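Local coordinates for protein alpha-fucosidase (Bifidobacterium bifidum, PDB 2EAB) that probably releases alpha-1,2-linked L-fucose from glycans by hydrolysis, the chain being the calcium-binding catalytic part of a longer, probably membrane-anchored protein, at residues His548-Ser553 with Arg557-Val562. Sequence-based numbering, arbitrary orientation.
Sequences HKAGSS and RLTTGV
His-548 lays the CD2-NE2 edge of its imidazole beside the side chain of Thr-559, with CD2 3.3 Å from OG1 and that oxygen close to the ring plane. The two residues are a hydrogen-bonded pair of a short antiparallel beta hairpin in the catalytic domain of this family 95 glycoside hydrolase; strand 572-574 extends the hairpin to a three-stranded sheet. Pairing puts both side chains on one face of the sheet, and a chi1 of 83°, with CG between the backbone N and the carbonyl carbon, brings the ring alongside the threonine. Asp-574 OD1 hydrogen-bonds both His-548 NE2 and Thr-559 OG1, a shared partner that pins both groups, while helix 103-113 packs against the imidazole.

The strands are stitched by His-548 N to Thr-559 O (3.0 Å), by Thr-559 N to His-548 O (2.9 Å) and, two residues nearer the turn, by a nearly straight bond from Ala-550 N to Arg-557 O (3.0 Å). Between these rungs Lys-549 faces Leu-558 as a non-hydrogen-bonded pair whose side chains diverge. Leu-558 still bends its CD2 methyl back to 3.5 Å from His-548 O, and its CA-H leans on the same carbonyl. Toward the turn, the methyl of Ala-550 meets Thr-559 CG2 at 3.8 Å.

One water joins the strands near the turn: it accepts from Lys-549 NZ and, weakly, from Arg-557 N, and its oxygen lies 2.8 Å from Ala-550 O, to which it probably donates. The Arg-557 guanidinium bonds back to Ser-554 O in the turn through NH1 and reaches Glu-643 in a salt bridge through NH2; Tyr-654 adds a cation-pi contact. An ST turn begins at Thr-559: Gly-561 N donates to Thr-559 OG1 over 3.3 Å, at an N-H...O angle of 163°.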
loop_
_atom_site.group_PDB
_atom_site.type_symbol
_atom_site.label_atom_id
_atom_site.label_comp_id
_atom_site.label_asym_id
_atom_site.label_seq_id
_atom_site.Cartn_x
_atom_site.Cartn_y
_atom_site.Cartn_z
ATOM N N HIS A 548 -19.216 -18.689 14.751
ATOM C CA HIS A 548 -20.049 -19.430 15.690
ATOM C C HIS A 548 -21.188 -18.553 16.183
ATOM O O HIS A 548 -21.149 -17.334 16.023
ATOM C CB HIS A 548 -19.215 -20.043 16.839
ATOM C CG HIS A 548 -18.912 -19.112 17.979
ATOM N ND1 HIS A 548 -18.560 -19.581 19.227
ATOM C CD2 HIS A 548 -18.889 -17.759 18.067
ATOM C CE1 HIS A 548 -18.351 -18.559 20.039
ATOM N NE2 HIS A 548 -18.541 -17.442 19.359
ATOM N N LYS A 549 -22.215 -19.180 16.744
ATOM C CA LYS A 549 -23.258 -18.442 17.440
ATOM C C LYS A 549 -22.658 -17.903 18.731
ATOM O O LYS A 549 -22.098 -18.665 19.527
ATOM C CB LYS A 549 -24.456 -19.343 17.745
ATOM C CG LYS A 549 -25.496 -18.686 18.639
ATOM C CD LYS A 549 -26.725 -19.557 18.829
ATOM C CE LYS A 549 -27.728 -18.899 19.776
ATOM N NZ LYS A 549 -28.176 -17.541 19.323
ATOM N N ALA A 550 -22.761 -16.592 18.923
ATOM C CA ALA A 550 -22.212 -15.941 20.104
ATOM C C ALA A 550 -22.843 -16.455 21.387
ATOM O O ALA A 550 -24.010 -16.861 21.408
ATOM C CB ALA A 550 -22.402 -14.445 20.012
ATOM N N GLY A 551 -22.045 -16.445 22.448
ATOM C CA GLY A 551 -22.555 -16.579 23.800
ATOM C C GLY A 551 -23.201 -15.286 24.257
ATOM O O GLY A 551 -23.249 -14.296 23.516
ATOM N N SER A 552 -23.688 -15.293 25.494
ATOM C CA SER A 552 -24.507 -14.199 26.020
ATOM C C SER A 552 -23.820 -12.830 26.032
ATOM O O SER A 552 -24.499 -11.803 25.992
ATOM C CB SER A 552 -25.032 -14.541 27.418
ATOM O OG SER A 552 -23.966 -14.808 28.305
ATOM N N SER A 553 -22.488 -12.801 26.072
ATOM C CA SER A 553 -21.779 -11.519 26.145
ATOM C C SER A 553 -21.884 -10.690 24.862
ATOM O O SER A 553 -21.692 -9.476 24.895
ATOM C CB SER A 553 -20.311 -11.708 26.543
ATOM O OG SER A 553 -19.532 -12.184 25.461
ATOM N N ARG A 557 -26.302 -13.181 17.601
ATOM C CA ARG A 557 -25.605 -12.984 16.328
ATOM C C ARG A 557 -24.571 -14.077 16.139
ATOM O O ARG A 557 -24.172 -14.730 17.100
ATOM C CB ARG A 557 -24.904 -11.612 16.281
ATOM C CG ARG A 557 -24.060 -11.291 17.521
ATOM C CD ARG A 557 -23.084 -10.136 17.294
ATOM N NE ARG A 557 -23.709 -8.898 16.827
ATOM C CZ ARG A 557 -24.328 -8.017 17.609
ATOM N NH1 ARG A 557 -24.456 -8.236 18.917
ATOM N NH2 ARG A 557 -24.843 -6.921 17.073
ATOM N N LEU A 558 -24.141 -14.274 14.896
ATOM C CA LEU A 558 -22.882 -14.965 14.650
ATOM C C LEU A 558 -21.745 -14.003 14.940
ATOM O O LEU A 558 -21.840 -12.814 14.626
ATOM C CB LEU A 558 -22.766 -15.433 13.198
ATOM C CG LEU A 558 -23.691 -16.543 12.704
ATOM C CD1 LEU A 558 -23.433 -16.792 11.225
ATOM C CD2 LEU A 558 -23.501 -17.827 13.507
ATOM N N THR A 559 -20.676 -14.514 15.542
ATOM C CA THR A 559 -19.423 -13.775 15.625
ATOM C C THR A 559 -18.294 -14.652 15.105
ATOM O O THR A 559 -18.494 -15.825 14.779
ATOM C CB THR A 559 -19.066 -13.342 17.068
ATOM O OG1 THR A 559 -18.806 -14.508 17.857
ATOM C CG2 THR A 559 -20.168 -12.493 17.704
ATOM N N THR A 560 -17.101 -14.073 15.050
ATOM C CA THR A 560 -15.916 -14.805 14.623
ATOM C C THR A 560 -15.222 -15.528 15.779
ATOM O O THR A 560 -14.116 -16.043 15.612
ATOM C CB THR A 560 -14.904 -13.861 13.958
ATOM O OG1 THR A 560 -14.625 -12.771 14.846
ATOM C CG2 THR A 560 -15.457 -13.307 12.658
ATOM N N GLY A 561 -15.861 -15.589 16.944
ATOM C CA GLY A 561 -15.252 -16.246 18.097
ATOM C C GLY A 561 -14.142 -15.407 18.697
ATOM O O GLY A 561 -14.143 -14.177 18.576
ATOM N N VAL A 562 -13.183 -16.069 19.338
ATOM C CA VAL A 562 -12.169 -15.351 20.102
ATOM C C VAL A 562 -11.439 -14.313 19.242
ATOM O O VAL A 562 -10.949 -14.620 18.150
ATOM C CB VAL A 562 -11.229 -16.313 20.864
ATOM C CG1 VAL A 562 -10.409 -17.156 19.917
ATOM C CG2 VAL A 562 -10.351 -15.546 21.829
HETATM O O HOH W 1 -25.973 -15.527 19.922
#